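Local coordinates for protein Exo-beta-1,3-galactanase (Bifidobacterium bifidum, PDB 5FLW) that is a putative exo-beta-1,3-galactanase of glycoside hydrolase family 43, which probably releases galactose units from the ends of beta-1,3-galactan chains, at residues Leu25-Gly29 / Asp30-Ala34; Leu87-Pro90 / Ala91-Lys94; Tyr163-Ala166 / Asp167-Thr171. All blocks are in the same frame, centred on the assembly; numbering follows the deposited sequence.

The three contacts lie in successive four-stranded sheets of a fold consistent with the five-bladed beta propeller of family 43. Each closes a reversal between neighbouring antiparallel strands. Contact 1 is a tight two-residue hairpin nearer the chain centre, and much of its grip comes from aromatic and apolar side chains. Contacts 2 and 3 lie farther out, in longer loops held largely by backbone bonds, with a side-chain oxygen bracing each turn. All three mix buried and exposed residues. Phe28 of contact 1 packs on His88 of contact 2. Cys89 and Pro90 of contact 2 pack against Asp167 and Tyr169 of contact 3. Contacts 1 and 3 do not touch.

Contact 1: residues Leu25-Gly29 / Asp30-Ala34; sequences LQKFG and DTWYA
Lys27 and Trp32 pair across a beta hairpin whose type II' turn runs from Phe28 to Thr31. It joins the first two strands of one propeller blade. CB of Lys27 stands over the six-membered ring of Trp32, 3.6 Å from its centroid, a CH-pi contact. The lysine CG is anti to the backbone N (chi1 -161°), and the extended chain runs on over the indole, with CD 3.8 Å from Trp32 NE1. Trp32 CG is anti to its carbonyl carbon (chi1 -76°), which brings the indole against Lys27. Trp32 also meets Phe56, and with Leu25 touches Val249 of strand 244-250. The other side of the hairpin carries Phe28 and Tyr33. CD2 of Phe28 lies over one face of the tyrosine ring, offset toward its rim and 3.6 Å from Tyr33 CD1. The planes make an oblique 51°. Gln26 and Tyr33 exchange two backbone bonds, the shorter from Tyr33 N to Gln26 O at 2.7 Å. At the turn, Phe28 N binds Thr31 O at 3.0 Å, while the return bond is weak. Gly29, second in the turn, has the positive phi type II' needs. One water accepts from Lys27 NZ, at 2.8 Å, and Trp32 NE1, at 3.0 Å.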
ATOM      1  N   LEU A  25       1.093  -1.593   5.909  1.00 12.71           N
ATOM      2  CA  LEU A  25       0.732  -2.100   7.231  1.00 12.94           C
ATOM      3  C   LEU A  25       1.249  -3.519   7.379  1.00 16.04           C
ATOM      4  O   LEU A  25       1.046  -4.353   6.488  1.00 17.30           O
ATOM      5  CB  LEU A  25      -0.784  -2.201   7.416  1.00 20.23           C
ATOM      6  CG  LEU A  25      -1.574  -0.991   7.836  1.00 21.04           C
ATOM      7  CD1 LEU A  25      -3.062  -1.350   7.729  1.00 18.73           C
ATOM      8  CD2 LEU A  25      -1.192  -0.638   9.266  1.00 16.36           C
ATOM      9  N   GLN A  26       1.858  -3.812   8.532  1.00 14.73           N
ATOM     10  CA  GLN A  26       2.345  -5.143   8.866  1.00 16.94           C
ATOM     11  C   GLN A  26       2.077  -5.404  10.335  1.00 16.69           C
ATOM     12  O   GLN A  26       2.252  -4.510  11.159  1.00 16.18           O
ATOM     13  CB  GLN A  26       3.865  -5.210   8.705  1.00 24.07           C
ATOM     14  CG  GLN A  26       4.360  -5.275   7.276  1.00 25.00           C
ATOM     15  CD  GLN A  26       3.957  -6.565   6.621  1.00 21.88           C
ATOM     16  OE1 GLN A  26       4.444  -7.637   6.993  1.00 33.73           O
ATOM     17  NE2 GLN A  26       3.060  -6.484   5.654  1.00 21.04           N
ATOM     18  N   LYS A  27       1.657  -6.629  10.660  1.00 17.46           N
ATOM     19  CA  LYS A  27       1.503  -7.042  12.049  1.00 19.49           C
ATOM     20  C   LYS A  27       2.739  -7.846  12.447  1.00 19.85           C
ATOM     21  O   LYS A  27       3.006  -8.900  11.860  1.00 22.87           O
ATOM     22  CB  LYS A  27       0.224  -7.854  12.253  1.00 18.42           C
ATOM     23  CG  LYS A  27      -0.212  -7.903  13.722  1.00 24.92           C
ATOM     24  CD  LYS A  27      -1.412  -8.804  13.926  1.00 25.82           C
ATOM     25  CE  LYS A  27      -1.898  -8.771  15.373  1.00 35.13           C
ATOM     26  NZ  LYS A  27      -3.211  -9.484  15.556  1.00 37.67           N
ATOM     27  N   PHE A  28       3.508  -7.326  13.410  1.00 17.98           N
ATOM     28  CA  PHE A  28       4.668  -8.014  13.973  1.00 18.51           C
ATOM     29  C   PHE A  28       4.397  -8.201  15.460  1.00 21.21           C
ATOM     30  O   PHE A  28       4.187  -7.215  16.183  1.00 23.59           O
ATOM     31  CB  PHE A  28       5.927  -7.159  13.800  1.00 20.35           C
ATOM     32  CG  PHE A  28       6.259  -6.812  12.377  1.00 20.10           C
ATOM     33  CD1 PHE A  28       6.292  -7.799  11.395  1.00 20.47           C
ATOM     34  CD2 PHE A  28       6.578  -5.503  12.029  1.00 15.61           C
ATOM     35  CE1 PHE A  28       6.626  -7.490  10.081  1.00 19.08           C
ATOM     36  CE2 PHE A  28       6.903  -5.176  10.710  1.00 18.84           C
ATOM     37  CZ  PHE A  28       6.940  -6.181   9.738  1.00 18.47           C
ATOM     38  N   GLY A  29       4.451  -9.450  15.928  1.00 23.88           N
ATOM     39  CA  GLY A  29       3.950  -9.740  17.261  1.00 22.58           C
ATOM     40  C   GLY A  29       2.457  -9.432  17.361  1.00 38.78           C
ATOM     41  O   GLY A  29       1.642  -9.800  16.497  1.00 25.67           O
ATOM     42  N   ASP A  30       2.082  -8.711  18.414  1.00 26.22           N
ATOM     43  CA  ASP A  30       0.692  -8.372  18.667  1.00 38.76           C
ATOM     44  C   ASP A  30       0.340  -6.939  18.231  1.00 25.14           C
ATOM     45  O   ASP A  30      -0.751  -6.446  18.554  1.00 28.43           O
ATOM     46  CB  ASP A  30       0.397  -8.585  20.157  1.00 38.21           C
ATOM     47  CG  ASP A  30       1.098  -7.540  21.052  1.00 66.81           C
ATOM     48  OD1 ASP A  30       1.981  -6.795  20.560  1.00 56.33           O
ATOM     49  OD2 ASP A  30       0.760  -7.458  22.265  1.00 71.09           O
ATOM     50  N   THR A  31       1.228  -6.278  17.484  1.00 20.11           N
ATOM     51  CA  THR A  31       1.114  -4.859  17.179  1.00 19.35           C
ATOM     52  C   THR A  31       1.132  -4.626  15.673  1.00 19.31           C
ATOM     53  O   THR A  31       1.914  -5.256  14.950  1.00 18.69           O
ATOM     54  CB  THR A  31       2.276  -4.137  17.862  1.00 19.28           C
ATOM     55  OG1 THR A  31       2.166  -4.334  19.277  1.00 21.27           O
ATOM     56  CG2 THR A  31       2.304  -2.652  17.535  1.00 18.08           C
ATOM     57  N   TRP A  32       0.269  -3.716  15.202  1.00 16.56           N
ATOM     58  CA  TRP A  32       0.264  -3.270  13.813  1.00 15.22           C
ATOM     59  C   TRP A  32       1.245  -2.117  13.626  1.00 15.59           C
ATOM     60  O   TRP A  32       1.272  -1.180  14.430  1.00 16.06           O
ATOM     61  CB  TRP A  32      -1.137  -2.842  13.369  1.00 15.67           C
ATOM     62  CG  TRP A  32      -2.047  -4.045  13.113  1.00 18.43           C
ATOM     63  CD1 TRP A  32      -2.946  -4.601  13.979  1.00 19.21           C
ATOM     64  CD2 TRP A  32      -2.114  -4.821  11.909  1.00 16.42           C
ATOM     65  NE1 TRP A  32      -3.563  -5.691  13.392  1.00 20.50           N
ATOM     66  CE2 TRP A  32      -3.074  -5.837  12.119  1.00 17.53           C
ATOM     67  CE3 TRP A  32      -1.469  -4.737  10.667  1.00 19.55           C
ATOM     68  CZ2 TRP A  32      -3.401  -6.772  11.138  1.00 25.81           C
ATOM     69  CZ3 TRP A  32      -1.787  -5.685   9.684  1.00 20.19           C
ATOM     70  CH2 TRP A  32      -2.749  -6.681   9.928  1.00 29.25           C
ATOM     71  N   TYR A  33       2.047  -2.197  12.568  1.00 13.27           N
ATOM     72  CA  TYR A  33       2.988  -1.150  12.196  1.00 12.63           C
ATOM     73  C   TYR A  33       2.544  -0.542  10.874  1.00 13.22           C
ATOM     74  O   TYR A  33       2.421  -1.263   9.877  1.00 15.23           O
ATOM     75  CB  TYR A  33       4.394  -1.732  12.023  1.00 15.31           C
ATOM     76  CG  TYR A  33       5.010  -2.182  13.320  1.00 15.63           C
ATOM     77  CD1 TYR A  33       4.530  -3.305  13.984  1.00 14.68           C
ATOM     78  CD2 TYR A  33       6.062  -1.461  13.900  1.00 15.17           C
ATOM     79  CE1 TYR A  33       5.082  -3.724  15.194  1.00 17.19           C
ATOM     80  CE2 TYR A  33       6.631  -1.864  15.115  1.00 17.23           C
ATOM     81  CZ  TYR A  33       6.126  -2.998  15.760  1.00 16.55           C
ATOM     82  OH  TYR A  33       6.660  -3.435  16.960  1.00 19.36           O
ATOM     83  N   ALA A  34       2.343   0.776  10.855  1.00 12.00           N
ATOM     84  CA  ALA A  34       2.045   1.516   9.629  1.00 10.88           C
ATOM     85  C   ALA A  34       3.276   2.309   9.192  1.00 11.81           C
ATOM     86  O   ALA A  34       3.982   2.892  10.028  1.00 12.73           O
ATOM     87  CB  ALA A  34       0.872   2.484   9.841  1.00 11.36           C
TER
HETATM   88  O   HOH W   1      -5.327  -7.847  14.624  1.00 37.16           O
HETATM   89  O   HOH W   2       6.003  -5.984  18.068  1.00 45.93           O

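Contact 2: residues Leu87-Pro90 / Ala91-Lys94; sequences LHCP and ATGK
Cys89 and Lys94 close a hairpin loop between strands 80-88 and 95-102. The backbone bonds come first. Cys89 N donates to Lys94 O at 2.8 Å, almost straight at 177°. Cys89 O accepts from Gly93 N, also at 2.8 Å, and more weakly from Thr92 N. Pro90 and Ala91 have helix-like backbone angles, and Gly93 turns the chain with a positive phi.

Side-chain polar contacts brace this backbone. Thr92 OG1 sits between its own backbone N and carbonyl carbon (chi1 67°). From there it accepts from Lys94 N at 3.1 Å, which makes an ST turn. The edge of the His88 ring is turned to the chain opposite. Its NE2 gives a weak bond to Gly93 O at 3.1 Å, and its CD2 is 3.3 Å from Lys94 O. A leucine in place of His88 has no ring N-H and no flat face, and would probably leave Gly93 O without this donor and Tyr95 without its stacking partner. The NZ of Lys94 forms a salt bridge with Asp117.

Sulfur contacts complete the account. Cys89 SG lies against the side chain of Thr92, 3.2 Å from OG1, and it also touches Asp167 of the neighbouring loop. It is 4.3 Å from Ala91 CB, and Thr92 N points a long, weak bond at it.

Strand 139-143 of the next blade lies beside the loop: Leu87 touches Val141, and Pro90 touches Gln143. Tyr169, from the loop after strand 159-165, covers Leu87, Cys89 and Pro90.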
ATOM      1  N   LEU A  87       8.423  -5.558   4.675  1.00 12.94           N
ATOM      2  CA  LEU A  87       8.239  -6.981   4.933  1.00 12.79           C
ATOM      3  C   LEU A  87       9.334  -7.451   5.882  1.00 14.27           C
ATOM      4  O   LEU A  87      10.450  -6.901   5.895  1.00 13.38           O
ATOM      5  CB  LEU A  87       8.326  -7.843   3.654  1.00 15.46           C
ATOM      6  CG  LEU A  87       7.184  -7.725   2.631  1.00 15.59           C
ATOM      7  CD1 LEU A  87       7.501  -8.550   1.360  1.00 14.03           C
ATOM      8  CD2 LEU A  87       5.853  -8.142   3.223  1.00 14.53           C
ATOM      9  N   HIS A  88       9.001  -8.467   6.690  1.00 15.35           N
ATOM     10  CA  HIS A  88       9.974  -9.141   7.543  1.00 16.01           C
ATOM     11  C   HIS A  88      10.484 -10.374   6.789  1.00 20.18           C
ATOM     12  O   HIS A  88       9.686 -11.240   6.399  1.00 16.36           O
ATOM     13  CB  HIS A  88       9.341  -9.512   8.893  1.00 17.71           C
ATOM     14  CG  HIS A  88      10.321 -10.013   9.917  1.00 25.76           C
ATOM     15  ND1 HIS A  88       9.953 -10.847  10.952  1.00 40.07           N
ATOM     16  CD2 HIS A  88      11.648  -9.791  10.073  1.00 20.21           C
ATOM     17  CE1 HIS A  88      11.006 -11.103  11.710  1.00 43.19           C
ATOM     18  NE2 HIS A  88      12.054 -10.501  11.180  1.00 25.35           N
ATOM     19  N   CYS A  89      11.815 -10.436   6.568  1.00 14.14           N
ATOM     20  CA  CYS A  89      12.415 -11.476   5.726  1.00 13.71           C
ATOM     21  C   CYS A  89      12.652 -12.745   6.539  1.00 16.01           C
ATOM     22  O   CYS A  89      13.470 -12.729   7.468  1.00 17.15           O
ATOM     23  CB  CYS A  89      13.746 -11.006   5.160  1.00 13.27           C
ATOM     24  SG  CYS A  89      14.554 -12.270   4.175  1.00 16.40           S
ATOM     25  N   PRO A  90      12.001 -13.864   6.210  1.00 19.55           N
ATOM     26  CA  PRO A  90      12.199 -15.072   7.038  1.00 21.32           C
ATOM     27  C   PRO A  90      13.631 -15.585   7.043  1.00 18.90           C
ATOM     28  O   PRO A  90      14.137 -16.013   8.096  1.00 21.63           O
ATOM     29  CB  PRO A  90      11.225 -16.079   6.418  1.00 19.13           C
ATOM     30  CG  PRO A  90      10.219 -15.236   5.701  1.00 19.88           C
ATOM     31  CD  PRO A  90      10.969 -14.063   5.177  1.00 17.27           C
ATOM     32  N   ALA A  91      14.318 -15.525   5.894  1.00 21.02           N
ATOM     33  CA  ALA A  91      15.636 -16.146   5.816  1.00 18.63           C
ATOM     34  C   ALA A  91      16.679 -15.361   6.599  1.00 23.41           C
ATOM     35  O   ALA A  91      17.604 -15.961   7.146  1.00 23.96           O
ATOM     36  CB  ALA A  91      16.065 -16.300   4.357  1.00 20.49           C
ATOM     37  N   THR A  92      16.532 -14.032   6.702  1.00 19.80           N
ATOM     38  CA  THR A  92      17.562 -13.184   7.283  1.00 17.87           C
ATOM     39  C   THR A  92      17.152 -12.546   8.601  1.00 17.90           C
ATOM     40  O   THR A  92      18.032 -12.073   9.327  1.00 21.67           O
ATOM     41  CB  THR A  92      17.919 -12.041   6.323  1.00 18.19           C
ATOM     42  OG1 THR A  92      16.794 -11.167   6.208  1.00 16.51           O
ATOM     43  CG2 THR A  92      18.338 -12.554   4.921  1.00 16.65           C
ATOM     44  N   GLY A  93      15.853 -12.474   8.898  1.00 17.29           N
ATOM     45  CA  GLY A  93      15.355 -11.745  10.046  1.00 16.91           C
ATOM     46  C   GLY A  93      15.349 -10.232   9.897  1.00 17.15           C
ATOM     47  O   GLY A  93      14.982  -9.529  10.854  1.00 18.63           O
ATOM     48  N   LYS A  94      15.791  -9.701   8.761  1.00 17.38           N
ATOM     49  CA  LYS A  94      15.805  -8.258   8.579  1.00 17.50           C
ATOM     50  C   LYS A  94      14.415  -7.740   8.195  1.00 17.39           C
ATOM     51  O   LYS A  94      13.551  -8.474   7.689  1.00 16.48           O
ATOM     52  CB  LYS A  94      16.826  -7.851   7.504  1.00 17.38           C
ATOM     53  CG  LYS A  94      18.252  -8.322   7.779  1.00 19.17           C
ATOM     54  CD  LYS A  94      18.695  -7.929   9.196  1.00 20.30           C
ATOM     55  CE  LYS A  94      20.164  -8.270   9.447  1.00 24.93           C
ATOM     56  NZ  LYS A  94      20.541  -8.100  10.892  1.00 27.54           N
TER

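Contact 3: residues Tyr163-Ala166 / Asp167-Thr171; sequences YRLA and DDYLT
The carbonyl oxygen of Ala166 is met twice by Tyr169. Tyr169 N donates to it at 2.8 Å, closing a type I beta turn from Ala166 to Tyr169. This donor stands well above the carbonyl plane. The edge of the same residue's ring also comes up, with Tyr169 CD1 3.3 Å from Ala166 O. The second closure is made by Ala166 N, which donates to Thr171 O at 2.9 Å. This bond joins the residues just after strand 159-165 and just before strand 172-179. Thr171 O also receives a CA-H contact from Leu165 and touches Leu165 CD2 at 3.4 Å.

Leu165 and Tyr169 supply the apolar part. The two side chains cross at about a right angle. CD1 of Leu165 lies over one face of the tyrosine ring, 4.3 Å from its centroid and offset toward the rim. Tyr169 OH is hydrogen-bonded to Gly147 O and Gln143 NE2.

Two aspartates serve the turn. Asp168 CG lies between the backbone N and the carbonyl carbon (chi1 64°). This lets OD1 accept from Leu170 N at 3.1 Å, from above the carboxylate plane, in an Asx turn. The same OD1 touches the methyl of Ala166. Asp167 acts through a water, which donates to its OD1 and, at 2.7 Å, to Leu165 O.

Two main-chain bonds and the Asx turn fix the loop's shape locally, and the water links Asp167 to Leu165 O. Both Leu165 over its face and the outside partners of its hydroxyl hold the Tyr169 ring, which is likely to limit its rotation.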
ATOM      1  N   TYR A 163       5.780  -9.378  -8.583  1.00 13.93           N
ATOM      2  CA  TYR A 163       7.179  -9.779  -8.661  1.00 12.67           C
ATOM      3  C   TYR A 163       7.540 -10.595  -7.425  1.00 14.21           C
ATOM      4  O   TYR A 163       7.262 -10.165  -6.299  1.00 14.20           O
ATOM      5  CB  TYR A 163       8.065  -8.541  -8.656  1.00 13.00           C
ATOM      6  CG  TYR A 163       8.077  -7.712  -9.916  1.00 13.44           C
ATOM      7  CD1 TYR A 163       8.328  -8.295 -11.170  1.00 13.38           C
ATOM      8  CD2 TYR A 163       7.915  -6.324  -9.848  1.00 11.68           C
ATOM      9  CE1 TYR A 163       8.382  -7.503 -12.326  1.00 14.24           C
ATOM     10  CE2 TYR A 163       7.953  -5.538 -10.987  1.00  9.93           C
ATOM     11  CZ  TYR A 163       8.196  -6.124 -12.212  1.00 11.43           C
ATOM     12  OH  TYR A 163       8.232  -5.343 -13.331  1.00 12.43           O
ATOM     13  N   ARG A 164       8.184 -11.744  -7.620  1.00 13.25           N
ATOM     14  CA  ARG A 164       8.653 -12.534  -6.489  1.00 13.85           C
ATOM     15  C   ARG A 164      10.045 -12.061  -6.070  1.00 16.11           C
ATOM     16  O   ARG A 164      10.914 -11.846  -6.918  1.00 15.25           O
ATOM     17  CB  ARG A 164       8.660 -14.033  -6.791  1.00 16.46           C
ATOM     18  CG  ARG A 164       9.028 -14.917  -5.588  1.00 18.14           C
ATOM     19  CD  ARG A 164       8.723 -16.379  -5.835  1.00 20.87           C
ATOM     20  NE  ARG A 164       9.353 -16.872  -7.068  1.00 31.15           N
ATOM     21  CZ  ARG A 164      10.528 -17.503  -7.132  1.00 40.52           C
ATOM     22  NH1 ARG A 164      11.220 -17.739  -6.019  1.00 41.97           N
ATOM     23  NH2 ARG A 164      11.010 -17.923  -8.309  1.00 23.94           N
ATOM     24  N   LEU A 165      10.241 -11.909  -4.759  1.00 12.96           N
ATOM     25  CA  LEU A 165      11.514 -11.470  -4.218  1.00 14.12           C
ATOM     26  C   LEU A 165      12.456 -12.659  -4.039  1.00 17.01           C
ATOM     27  O   LEU A 165      12.023 -13.801  -3.800  1.00 14.93           O
ATOM     28  CB  LEU A 165      11.290 -10.832  -2.844  1.00 15.15           C
ATOM     29  CG  LEU A 165      10.466  -9.540  -2.847  1.00 14.60           C
ATOM     30  CD1 LEU A 165       9.895  -9.228  -1.450  1.00 16.32           C
ATOM     31  CD2 LEU A 165      11.330  -8.385  -3.327  1.00 15.09           C
ATOM     32  N   ALA A 166      13.758 -12.361  -4.097  1.00 15.39           N
ATOM     33  CA  ALA A 166      14.782 -13.300  -3.668  1.00 12.66           C
ATOM     34  C   ALA A 166      14.563 -13.647  -2.194  1.00 14.69           C
ATOM     35  O   ALA A 166      13.854 -12.941  -1.458  1.00 13.98           O
ATOM     36  CB  ALA A 166      16.157 -12.651  -3.825  1.00 13.74           C
ATOM     37  N   ASP A 167      15.177 -14.755  -1.758  1.00 15.67           N
ATOM     38  CA  ASP A 167      15.003 -15.209  -0.376  1.00 14.55           C
ATOM     39  C   ASP A 167      15.477 -14.188   0.645  1.00 17.64           C
ATOM     40  O   ASP A 167      14.996 -14.198   1.781  1.00 20.79           O
ATOM     41  CB  ASP A 167      15.759 -16.511  -0.112  1.00 17.79           C
ATOM     42  CG  ASP A 167      15.131 -17.710  -0.787  1.00 21.88           C
ATOM     43  OD1 ASP A 167      13.952 -17.628  -1.214  1.00 23.93           O
ATOM     44  OD2 ASP A 167      15.848 -18.731  -0.917  1.00 25.04           O
ATOM     45  N   ASP A 168      16.466 -13.363   0.310  1.00 15.27           N
ATOM     46  CA  ASP A 168      16.882 -12.317   1.238  1.00 14.78           C
ATOM     47  C   ASP A 168      16.031 -11.050   1.121  1.00 14.76           C
ATOM     48  O   ASP A 168      16.332 -10.052   1.788  1.00 13.77           O
ATOM     49  CB  ASP A 168      18.372 -12.008   1.077  1.00 15.30           C
ATOM     50  CG  ASP A 168      18.711 -11.429  -0.292  1.00 17.55           C
ATOM     51  OD1 ASP A 168      17.798 -11.129  -1.081  1.00 14.48           O
ATOM     52  OD2 ASP A 168      19.924 -11.260  -0.576  1.00 19.17           O
ATOM     53  N   TYR A 169      15.003 -11.065   0.265  1.00 13.44           N
ATOM     54  CA  TYR A 169      14.031  -9.989   0.096  1.00 12.72           C
ATOM     55  C   TYR A 169      14.626  -8.695  -0.476  1.00 12.12           C
ATOM     56  O   TYR A 169      13.928  -7.669  -0.487  1.00 13.86           O
ATOM     57  CB  TYR A 169      13.256  -9.711   1.394  1.00 11.74           C
ATOM     58  CG  TYR A 169      12.099 -10.650   1.698  1.00 12.05           C
ATOM     59  CD1 TYR A 169      12.006 -11.924   1.124  1.00 14.84           C
ATOM     60  CD2 TYR A 169      11.070 -10.249   2.557  1.00 14.08           C
ATOM     61  CE1 TYR A 169      10.923 -12.775   1.415  1.00 15.00           C
ATOM     62  CE2 TYR A 169       9.995 -11.087   2.852  1.00 12.80           C
ATOM     63  CZ  TYR A 169       9.918 -12.337   2.290  1.00 14.37           C
ATOM     64  OH  TYR A 169       8.826 -13.151   2.595  1.00 16.06           O
ATOM     65  N   LEU A 170      15.870  -8.708  -0.999  1.00 11.76           N
ATOM     66  CA  LEU A 170      16.544  -7.469  -1.412  1.00 12.92           C
ATOM     67  C   LEU A 170      16.409  -7.157  -2.904  1.00 14.23           C
ATOM     68  O   LEU A 170      16.714  -6.027  -3.321  1.00 11.74           O
ATOM     69  CB  LEU A 170      18.036  -7.515  -1.070  1.00 13.98           C
ATOM     70  CG  LEU A 170      18.380  -7.704   0.409  1.00 13.96           C
ATOM     71  CD1 LEU A 170      19.884  -7.762   0.560  1.00 15.22           C
ATOM     72  CD2 LEU A 170      17.788  -6.600   1.237  1.00 12.70           C
ATOM     73  N   THR A 171      15.975  -8.133  -3.712  1.00 12.40           N
ATOM     74  CA  THR A 171      15.782  -7.913  -5.142  1.00 10.50           C
ATOM     75  C   THR A 171      14.698  -8.862  -5.665  1.00 12.10           C
ATOM     76  O   THR A 171      14.113  -9.639  -4.908  1.00 13.10           O
ATOM     77  CB  THR A 171      17.110  -7.998  -5.905  1.00 11.51           C
ATOM     78  OG1 THR A 171      16.902  -7.471  -7.218  1.00 12.23           O
ATOM     79  CG2 THR A 171      17.618  -9.439  -5.977  1.00 10.49           C
TER
HETATM   80  O   HOH W   3      12.926 -16.391  -3.797  1.00 22.18           O